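Local coordinates for protein terminal oxygenase component of carbazole 1,9a-dioxygenase (Nocardioides aromaticivorans, PDB 3GCF) that acts as the Rieske non-heme iron oxygenase of carbazole 1,9a-dioxygenase, probably passing electrons from its [2Fe-2S] cluster to a mononuclear iron where the aromatic substrate is dihydroxylated, at residues V19-Y24 with W369-S374; N183-T188 with V266-P271; A217-D222 with L230-E235. All blocks are in the same frame, centred on the assembly; numbering follows the deposited sequence.

Interaction 1 of 3, residues V19-Y24 with W369-S374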
loop_
_atom_site.group_PDB
_atom_site.type_symbol
_atom_site.label_atom_id
_atom_site.label_comp_id
_atom_site.label_asym_id
_atom_site.label_seq_id
_atom_site.Cartn_x
_atom_site.Cartn_y
_atom_site.Cartn_z
ATOM N N VAL A 19 -21.372 3.821 25.299
ATOM C CA VAL A 19 -22.012 3.540 26.577
ATOM C C VAL A 19 -23.149 2.525 26.454
ATOM O O VAL A 19 -23.441 1.796 27.402
ATOM C CB VAL A 19 -22.569 4.844 27.211
ATOM C CG1 VAL A 19 -23.138 4.558 28.593
ATOM C CG2 VAL A 19 -21.468 5.896 27.292
ATOM N N LYS A 20 -23.780 2.467 25.284
ATOM C CA LYS A 20 -24.898 1.553 25.071
ATOM C C LYS A 20 -24.472 0.143 24.653
ATOM O O LYS A 20 -25.079 -0.845 25.069
ATOM C CB LYS A 20 -25.846 2.140 24.021
ATOM C CG LYS A 20 -27.328 1.968 24.340
ATOM C CD LYS A 20 -27.701 0.505 24.546
ATOM C CE LYS A 20 -29.205 0.337 24.726
ATOM N NZ LYS A 20 -29.962 0.751 23.508
ATOM N N TRP A 21 -23.432 0.050 23.831
ATOM C CA TRP A 21 -22.935 -1.247 23.369
ATOM C C TRP A 21 -21.412 -1.211 23.247
ATOM O O TRP A 21 -20.851 -1.480 22.190
ATOM C CB TRP A 21 -23.591 -1.610 22.027
ATOM C CG TRP A 21 -23.674 -0.464 21.057
ATOM C CD1 TRP A 21 -22.660 0.049 20.306
ATOM C CD2 TRP A 21 -24.828 0.339 20.773
ATOM N NE1 TRP A 21 -23.107 1.125 19.570
ATOM C CE2 TRP A 21 -24.433 1.326 19.839
ATOM C CE3 TRP A 21 -26.155 0.322 21.217
ATOM C CZ2 TRP A 21 -25.320 2.289 19.341
ATOM C CZ3 TRP A 21 -27.037 1.282 20.721
ATOM C CH2 TRP A 21 -26.613 2.252 19.793
ATOM N N PRO A 22 -20.726 -0.899 24.357
ATOM C CA PRO A 22 -19.263 -0.807 24.429
ATOM C C PRO A 22 -18.472 -2.031 23.973
ATOM O O PRO A 22 -17.504 -1.900 23.229
ATOM C CB PRO A 22 -19.012 -0.475 25.898
ATOM C CG PRO A 22 -20.146 -1.164 26.590
ATOM C CD PRO A 22 -21.316 -0.805 25.705
ATOM N N ARG A 23 -18.876 -3.216 24.418
ATOM C CA ARG A 23 -18.156 -4.422 24.037
ATOM C C ARG A 23 -18.319 -4.772 22.562
ATOM O O ARG A 23 -17.486 -5.476 21.988
ATOM C CB ARG A 23 -18.583 -5.596 24.918
ATOM C CG ARG A 23 -18.143 -5.452 26.375
ATOM C CD ARG A 23 -17.732 -6.804 26.925
ATOM N NE ARG A 23 -18.782 -7.766 26.656
ATOM C CZ ARG A 23 -18.592 -9.057 26.421
ATOM N NH1 ARG A 23 -17.376 -9.579 26.417
ATOM N NH2 ARG A 23 -19.643 -9.822 26.174
ATOM N N TYR A 24 -19.391 -4.277 21.952
ATOM C CA TYR A 24 -19.632 -4.515 20.538
ATOM C C TYR A 24 -18.664 -3.633 19.756
ATOM O O TYR A 24 -18.109 -4.044 18.738
ATOM C CB TYR A 24 -21.069 -4.148 20.172
ATOM C CG TYR A 24 -21.397 -4.341 18.712
ATOM C CD1 TYR A 24 -21.546 -5.616 18.174
ATOM C CD2 TYR A 24 -21.579 -3.245 17.869
ATOM C CE1 TYR A 24 -21.877 -5.795 16.831
ATOM C CE2 TYR A 24 -21.906 -3.410 16.531
ATOM C CZ TYR A 24 -22.060 -4.683 16.017
ATOM O OH TYR A 24 -22.438 -4.846 14.702
ATOM N N TRP A 369 -29.542 -5.612 18.287
ATOM C CA TRP A 369 -28.498 -6.598 18.027
ATOM C C TRP A 369 -27.170 -6.166 18.649
ATOM O O TRP A 369 -26.469 -6.978 19.249
ATOM C CB TRP A 369 -28.335 -6.820 16.510
ATOM C CG TRP A 369 -26.915 -7.076 16.066
ATOM C CD1 TRP A 369 -26.086 -6.194 15.430
ATOM C CD2 TRP A 369 -26.138 -8.263 16.289
ATOM N NE1 TRP A 369 -24.843 -6.754 15.248
ATOM C CE2 TRP A 369 -24.846 -8.022 15.768
ATOM C CE3 TRP A 369 -26.407 -9.504 16.884
ATOM C CZ2 TRP A 369 -23.821 -8.978 15.825
ATOM C CZ3 TRP A 369 -25.383 -10.456 16.942
ATOM C CH2 TRP A 369 -24.108 -10.184 16.416
ATOM N N ARG A 370 -26.823 -4.893 18.510
ATOM C CA ARG A 370 -25.572 -4.391 19.073
ATOM C C ARG A 370 -25.585 -4.531 20.585
ATOM O O ARG A 370 -24.591 -4.929 21.190
ATOM C CB ARG A 370 -25.370 -2.920 18.718
ATOM C CG ARG A 370 -25.166 -2.652 17.244
ATOM C CD ARG A 370 -25.036 -1.162 17.000
ATOM N NE ARG A 370 -24.722 -0.857 15.609
ATOM C CZ ARG A 370 -24.718 0.371 15.104
ATOM N NH1 ARG A 370 -25.014 1.404 15.877
ATOM N NH2 ARG A 370 -24.409 0.568 13.831
ATOM N N THR A 371 -26.723 -4.192 21.181
ATOM C CA THR A 371 -26.908 -4.255 22.624
ATOM C C THR A 371 -26.781 -5.684 23.132
ATOM O O THR A 371 -26.054 -5.951 24.087
ATOM C CB THR A 371 -28.290 -3.712 23.007
ATOM O OG1 THR A 371 -28.391 -2.353 22.579
ATOM C CG2 THR A 371 -28.505 -3.784 24.515
ATOM N N LEU A 372 -27.488 -6.598 22.483
ATOM C CA LEU A 372 -27.447 -7.999 22.872
ATOM C C LEU A 372 -26.040 -8.578 22.710
ATOM O O LEU A 372 -25.584 -9.357 23.544
ATOM C CB LEU A 372 -28.432 -8.803 22.028
ATOM C CG LEU A 372 -28.465 -10.308 22.303
ATOM C CD1 LEU A 372 -29.098 -10.568 23.669
ATOM C CD2 LEU A 372 -29.252 -11.005 21.205
ATOM N N ALA A 373 -25.358 -8.191 21.638
ATOM C CA ALA A 373 -24.009 -8.682 21.368
ATOM C C ALA A 373 -23.009 -8.130 22.382
ATOM O O ALA A 373 -22.125 -8.844 22.849
ATOM C CB ALA A 373 -23.589 -8.303 19.954
ATOM N N SER A 374 -23.152 -6.855 22.716
ATOM C CA SER A 374 -22.269 -6.224 23.680
ATOM C C SER A 374 -22.426 -6.895 25.043
ATOM O O SER A 374 -21.448 -7.079 25.767
ATOM C CB SER A 374 -22.598 -4.735 23.788
ATOM O OG SER A 374 -21.779 -4.088 24.744
HETATM O O HOH W 1 -31.394 -1.727 23.106
#

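Interaction 2 of 3, residues N183-T188 with V266-P271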
loop_
_atom_site.group_PDB
_atom_site.type_symbol
_atom_site.label_atom_id
_atom_site.label_comp_id
_atom_site.label_asym_id
_atom_site.label_seq_id
_atom_site.Cartn_x
_atom_site.Cartn_y
_atom_site.Cartn_z
ATOM N N ASN A 183 -25.357 -5.196 7.470
ATOM C CA ASN A 183 -25.827 -5.049 6.096
ATOM C C ASN A 183 -26.803 -6.189 5.808
ATOM O O ASN A 183 -27.726 -6.051 5.005
ATOM C CB ASN A 183 -24.649 -5.103 5.117
ATOM C CG ASN A 183 -25.079 -5.465 3.701
ATOM O OD1 ASN A 183 -24.861 -6.586 3.244
ATOM N ND2 ASN A 183 -25.693 -4.518 3.004
ATOM N N GLY A 184 -26.589 -7.319 6.473
ATOM C CA GLY A 184 -27.476 -8.454 6.294
ATOM C C GLY A 184 -28.768 -8.247 7.065
ATOM O O GLY A 184 -29.850 -8.508 6.549
ATOM N N PHE A 185 -28.648 -7.754 8.294
ATOM C CA PHE A 185 -29.787 -7.517 9.186
ATOM C C PHE A 185 -30.275 -6.068 9.088
ATOM O O PHE A 185 -30.364 -5.365 10.096
ATOM C CB PHE A 185 -29.353 -7.820 10.626
ATOM C CG PHE A 185 -30.488 -7.955 11.599
ATOM C CD1 PHE A 185 -31.540 -8.831 11.349
ATOM C CD2 PHE A 185 -30.496 -7.220 12.779
ATOM C CE1 PHE A 185 -32.581 -8.970 12.259
ATOM C CE2 PHE A 185 -31.536 -7.353 13.697
ATOM C CZ PHE A 185 -32.578 -8.229 13.438
ATOM N N ASP A 186 -30.594 -5.631 7.874
ATOM C CA ASP A 186 -31.043 -4.262 7.627
ATOM C C ASP A 186 -32.294 -4.372 6.763
ATOM O O ASP A 186 -32.217 -4.835 5.628
ATOM C CB ASP A 186 -29.936 -3.506 6.889
ATOM C CG ASP A 186 -30.257 -2.047 6.679
ATOM O OD1 ASP A 186 -31.387 -1.737 6.250
ATOM O OD2 ASP A 186 -29.366 -1.207 6.927
ATOM N N THR A 187 -33.438 -3.940 7.291
ATOM C CA THR A 187 -34.700 -4.073 6.566
ATOM C C THR A 187 -35.051 -3.030 5.500
ATOM O O THR A 187 -36.048 -3.187 4.791
ATOM C CB THR A 187 -35.891 -4.191 7.550
ATOM O OG1 THR A 187 -36.096 -2.941 8.213
ATOM C CG2 THR A 187 -35.610 -5.263 8.598
ATOM N N THR A 188 -34.253 -1.974 5.373
ATOM C CA THR A 188 -34.535 -0.974 4.348
ATOM C C THR A 188 -33.417 -0.832 3.308
ATOM O O THR A 188 -33.576 -0.120 2.319
ATOM C CB THR A 188 -34.851 0.416 4.964
ATOM O OG1 THR A 188 -33.726 0.891 5.715
ATOM C CG2 THR A 188 -36.065 0.321 5.874
ATOM N N VAL A 266 -36.524 -12.254 9.218
ATOM C CA VAL A 266 -35.076 -12.146 9.114
ATOM C C VAL A 266 -34.569 -12.011 10.539
ATOM O O VAL A 266 -35.159 -11.295 11.352
ATOM C CB VAL A 266 -34.625 -10.928 8.264
ATOM C CG1 VAL A 266 -35.124 -9.632 8.869
ATOM C CG2 VAL A 266 -33.108 -10.922 8.160
ATOM N N SER A 267 -33.489 -12.714 10.851
ATOM C CA SER A 267 -32.948 -12.671 12.197
ATOM C C SER A 267 -31.441 -12.840 12.230
ATOM O O SER A 267 -30.842 -13.410 11.317
ATOM C CB SER A 267 -33.602 -13.768 13.049
ATOM O OG SER A 267 -33.415 -15.047 12.463
ATOM N N VAL A 268 -30.833 -12.338 13.295
ATOM C CA VAL A 268 -29.397 -12.455 13.468
ATOM C C VAL A 268 -29.147 -13.048 14.852
ATOM O O VAL A 268 -29.821 -12.690 15.819
ATOM C CB VAL A 268 -28.698 -11.076 13.328
ATOM C CG1 VAL A 268 -29.187 -10.127 14.410
ATOM C CG2 VAL A 268 -27.188 -11.253 13.398
ATOM N N TRP A 269 -28.185 -13.962 14.936
ATOM C CA TRP A 269 -27.864 -14.624 16.191
ATOM C C TRP A 269 -26.371 -14.566 16.491
ATOM O O TRP A 269 -25.542 -14.566 15.574
ATOM C CB TRP A 269 -28.325 -16.084 16.128
ATOM C CG TRP A 269 -29.751 -16.215 15.674
ATOM C CD1 TRP A 269 -30.223 -16.051 14.406
ATOM C CD2 TRP A 269 -30.897 -16.434 16.502
ATOM N NE1 TRP A 269 -31.593 -16.147 14.391
ATOM C CE2 TRP A 269 -32.034 -16.381 15.666
ATOM C CE3 TRP A 269 -31.076 -16.667 17.876
ATOM C CZ2 TRP A 269 -33.335 -16.551 16.155
ATOM C CZ3 TRP A 269 -32.367 -16.834 18.363
ATOM C CH2 TRP A 269 -33.481 -16.774 17.503
ATOM N N LEU A 270 -26.025 -14.506 17.773
ATOM C CA LEU A 270 -24.623 -14.467 18.169
ATOM C C LEU A 270 -23.966 -15.747 17.654
ATOM O O LEU A 270 -24.603 -16.799 17.610
ATOM C CB LEU A 270 -24.498 -14.378 19.694
ATOM C CG LEU A 270 -24.714 -12.991 20.310
ATOM C CD1 LEU A 270 -24.816 -13.096 21.828
ATOM C CD2 LEU A 270 -23.548 -12.082 19.923
ATOM N N PRO A 271 -22.682 -15.682 17.270
ATOM C CA PRO A 271 -21.802 -14.510 17.296
ATOM C C PRO A 271 -21.997 -13.522 16.147
ATOM O O PRO A 271 -21.243 -12.553 16.028
ATOM C CB PRO A 271 -20.413 -15.136 17.286
ATOM C CG PRO A 271 -20.611 -16.309 16.378
ATOM C CD PRO A 271 -21.933 -16.886 16.861
#

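Interaction 3 of 3, residues A217-D222 with L230-E235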
loop_
_atom_site.group_PDB
_atom_site.type_symbol
_atom_site.label_atom_id
_atom_site.label_comp_id
_atom_site.label_asym_id
_atom_site.label_seq_id
_atom_site.Cartn_x
_atom_site.Cartn_y
_atom_site.Cartn_z
ATOM N N ALA A 217 -42.655 -5.772 16.386
ATOM C CA ALA A 217 -41.955 -5.999 15.133
ATOM C C ALA A 217 -40.647 -6.756 15.362
ATOM O O ALA A 217 -40.278 -7.621 14.565
ATOM C CB ALA A 217 -41.679 -4.658 14.434
ATOM N N MET A 218 -39.965 -6.439 16.459
ATOM C CA MET A 218 -38.687 -7.067 16.788
ATOM C C MET A 218 -38.727 -7.804 18.123
ATOM O O MET A 218 -39.217 -7.275 19.123
ATOM C CB MET A 218 -37.588 -6.001 16.843
ATOM C CG MET A 218 -37.461 -5.162 15.576
ATOM S SD MET A 218 -36.664 -3.568 15.901
ATOM C CE MET A 218 -37.593 -2.492 14.868
ATOM N N GLN A 219 -38.208 -9.025 18.140
ATOM C CA GLN A 219 -38.184 -9.801 19.368
ATOM C C GLN A 219 -36.767 -10.241 19.711
ATOM O O GLN A 219 -36.046 -10.776 18.870
ATOM C CB GLN A 219 -39.088 -11.028 19.256
ATOM C CG GLN A 219 -39.386 -11.651 20.618
ATOM C CD GLN A 219 -40.378 -12.788 20.546
ATOM O OE1 GLN A 219 -41.426 -12.671 19.913
ATOM N NE2 GLN A 219 -40.058 -13.893 21.208
ATOM N N VAL A 220 -36.373 -10.006 20.956
ATOM C CA VAL A 220 -35.048 -10.382 21.420
ATOM C C VAL A 220 -35.106 -11.721 22.149
ATOM O O VAL A 220 -35.897 -11.903 23.069
ATOM C CB VAL A 220 -34.479 -9.311 22.373
ATOM C CG1 VAL A 220 -33.084 -9.704 22.830
ATOM C CG2 VAL A 220 -34.442 -7.965 21.670
ATOM N N TYR A 221 -34.282 -12.665 21.709
ATOM C CA TYR A 221 -34.213 -13.982 22.328
ATOM C C TYR A 221 -32.945 -13.993 23.156
ATOM O O TYR A 221 -31.844 -14.107 22.618
ATOM C CB TYR A 221 -34.155 -15.071 21.258
ATOM C CG TYR A 221 -35.479 -15.291 20.566
ATOM C CD1 TYR A 221 -36.502 -15.997 21.195
ATOM C CD2 TYR A 221 -35.733 -14.744 19.309
ATOM C CE1 TYR A 221 -37.749 -16.153 20.594
ATOM C CE2 TYR A 221 -36.980 -14.892 18.697
ATOM C CZ TYR A 221 -37.981 -15.597 19.349
ATOM O OH TYR A 221 -39.216 -15.748 18.763
ATOM N N ASP A 222 -33.101 -13.859 24.467
ATOM C CA ASP A 222 -31.957 -13.820 25.362
ATOM C C ASP A 222 -32.130 -14.758 26.555
ATOM O O ASP A 222 -31.733 -14.445 27.674
ATOM C CB ASP A 222 -31.747 -12.377 25.825
ATOM C CG ASP A 222 -30.531 -12.211 26.705
ATOM O OD1 ASP A 222 -29.577 -13.006 26.566
ATOM O OD2 ASP A 222 -30.528 -11.271 27.527
ATOM N N LEU A 230 -35.054 -11.132 16.235
ATOM C CA LEU A 230 -35.888 -11.546 15.117
ATOM C C LEU A 230 -36.839 -10.450 14.652
ATOM O O LEU A 230 -37.541 -9.836 15.463
ATOM C CB LEU A 230 -36.686 -12.790 15.512
ATOM C CG LEU A 230 -37.649 -13.495 14.544
ATOM C CD1 LEU A 230 -38.882 -12.659 14.322
ATOM C CD2 LEU A 230 -36.953 -13.780 13.244
ATOM N N ASP A 231 -36.851 -10.209 13.341
ATOM C CA ASP A 231 -37.742 -9.217 12.737
ATOM C C ASP A 231 -38.914 -9.981 12.112
ATOM O O ASP A 231 -38.718 -10.806 11.220
ATOM C CB ASP A 231 -37.033 -8.424 11.626
ATOM C CG ASP A 231 -35.965 -7.482 12.148
ATOM O OD1 ASP A 231 -35.843 -7.305 13.381
ATOM O OD2 ASP A 231 -35.241 -6.906 11.305
ATOM N N ARG A 232 -40.128 -9.718 12.580
ATOM C CA ARG A 232 -41.308 -10.392 12.038
ATOM C C ARG A 232 -41.836 -9.594 10.848
ATOM O O ARG A 232 -42.900 -8.976 10.915
ATOM C CB ARG A 232 -42.383 -10.513 13.121
ATOM C CG ARG A 232 -41.983 -11.413 14.277
ATOM C CD ARG A 232 -43.200 -11.847 15.082
ATOM N NE ARG A 232 -43.046 -13.215 15.571
ATOM C CZ ARG A 232 -42.414 -13.541 16.691
ATOM N NH1 ARG A 232 -41.885 -12.589 17.447
ATOM N NH2 ARG A 232 -42.294 -14.817 17.042
ATOM N N LEU A 233 -41.084 -9.623 9.754
ATOM C CA LEU A 233 -41.425 -8.869 8.553
ATOM C C LEU A 233 -42.830 -9.076 7.982
ATOM O O LEU A 233 -43.499 -8.107 7.623
ATOM C CB LEU A 233 -40.386 -9.141 7.457
ATOM C CG LEU A 233 -38.915 -8.839 7.793
ATOM C CD1 LEU A 233 -38.053 -9.135 6.577
ATOM C CD2 LEU A 233 -38.748 -7.385 8.217
ATOM N N SER A 234 -43.278 -10.324 7.904
ATOM C CA SER A 234 -44.589 -10.626 7.334
ATOM C C SER A 234 -45.784 -10.336 8.231
ATOM O O SER A 234 -46.919 -10.295 7.752
ATOM C CB SER A 234 -44.653 -12.092 6.917
ATOM O OG SER A 234 -44.512 -12.925 8.054
ATOM N N GLU A 235 -45.553 -10.143 9.519
ATOM C CA GLU A 235 -46.671 -9.891 10.413
ATOM C C GLU A 235 -46.646 -8.542 11.109
ATOM O O GLU A 235 -47.697 -7.976 11.388
ATOM C CB GLU A 235 -46.744 -10.978 11.483
ATOM C CG GLU A 235 -46.919 -12.374 10.946
ATOM C CD GLU A 235 -46.842 -13.408 12.044
ATOM O OE1 GLU A 235 -45.792 -13.469 12.729
ATOM O OE2 GLU A 235 -47.829 -14.154 12.224
#

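Interaction 1 of 3, residues V19-Y24 with W369-S374
The side chain of R370 runs between two aromatic rings, W21 and Y24. Its CD lies over the indole face of W21, 3.9 Å from the centroid of the five-membered ring, and K20 CB covers the opposite face of that indole. R370 CB sits over the rim of the Y24 phenol ring, and R370 CG comes within 3.4 Å of Y24 CE2. From CG to NE the arginine chain is extended, which carries its guanidinium past both rings to salt bridges with E182 and E357; W21 CZ2 meets the guanidinium at its edge. With CG anti to the backbone N (chi1 179°), Y24 packs on helix 364-376 as a knob in a hole formed by W369, R370, A373 and S374. The N-terminal helical turns, 17-20 and 22-26, are thereby laid against a late helix of the catalytic domain. At the tip of the phenol, W369 NE1 donates to Y24 OH over 3.1 Å, the two rings being nearly perpendicular; Y24 OH also bonds to E182. The R23 chain is bent at chi2 and chi3, and its NE donates to S374 O at 2.9 Å, nearly along the C=O axis. S374 OG accepts a weak bond from R23 N. W21 NE1 is buried without a hydrogen-bonding partner. Near the solvent-exposed K20, a water accepts from K20 NZ and donates to T371 OG1, whose hydroxyl is also bonded to V367 O.

Interaction 2 of 3, residues N183-T188 with V266-P271
F185 lays the face of its ring against V268, whose CG1 methyl is centred above it, 3.6 Å from the centroid and 13° off the normal. The side chains cross at about a right angle, and this CH-pi contact puts V268 CG1 near all six ring carbons of F185. F185 CG is anti to the backbone N (chi1 -165°), directing the ring from the end of helix 177-184 onto strand 265-269. At the ring's edge, close to its plane, F185 CE1 lies 3.6 Å from V266 O, while S267 CA, oblique to the ring, also approaches F185 CE1. V266 CG2 adds a looser contact at F185 CD1, 4.1 Å away. V266 and V268 both point toward 183-188 and S267 points away, as alternation along a strand requires. The strand belongs to the antiparallel sheet of the Bet v 1-like catalytic domain, and no hydrogen bond spans the two segments. Just beyond F185 the chain leads to the iron ligand H189: D186 OD1 accepts from T188 N at 3.0 Å in an Asx turn, and D186 O accepts from H189 ND1. D186 OD2 bonds to the cluster ligand H99 of a neighbouring subunit, consistent with the aspartate bridge for electron transfer in Rieske oxygenases.

Interaction 3 of 3, residues A217-D222 with L230-E235
This contact is the open end of a beta hairpin, strands 218-221 and 228-231, whose strand 218-221 is the outermost on one side of the catalytic domain's antiparallel sheet within this chain. Q219 and L230 form a hydrogen-bonded antiparallel pair, Q219 N donating to L230 O at 2.9 Å and L230 N to Q219 O at 2.8 Å. One step toward the open end, M218 and D231 are a non-hydrogen-bonded pair, and R232 N then donates almost straight to A217 O (2.9 Å, 172°). R232 is the centre of an inverse gamma turn, where the chain leaves the strand for a short, weakly bonded helical turn. On the face bearing M218 and D231 the two side chains lie side by side, pointing the same way, with M218 CG 3.5 Å from D231 OD1; C365 of helix 364-376 touches both. The other face carries Q219, L230 and Y221. Extended beyond CG, Q219 crosses R232 obliquely, and R232 NH1 donates to Q219 OE1 from above the amide carbonyl plane, although the modelled separation is short enough to leave its exact length doubtful. The guanidinium also has L230 CD1 over the rim of one face, 4.2 Å above its plane. An alanine in place of R232 would probably leave Q219 OE1 without this donor and its amide freer to turn. Y221 and L230 run alongside each other, and the ring of Y221, which also meets W269, presents its edge to L230, with Y221 CE2 3.8 Å from L230 CB.

Overall arrangement
Interaction 1 opens near the N terminus at 19-24 and closes only at 369-374, so its loop encloses the other two contacts. Interaction 2 opens at 183-188 and closes at 266-271; inside it, interaction 3 joins 217-222 to 230-235 and is the first to close. The three are thus nested without crossing. Interactions 2 and 3 share one sheet, in which strands 228-231 and 265-269 are neighbours, and F185 and T187 both pack on D231. Helix 364-376 links interaction 1 to both: W369 rests on V268 and L270, A373 on L270, and L372 on V220 and D222. Together they tie the N-terminal helical turns, helix 364-376, the hairpin and the segment leading to H189 into one unit.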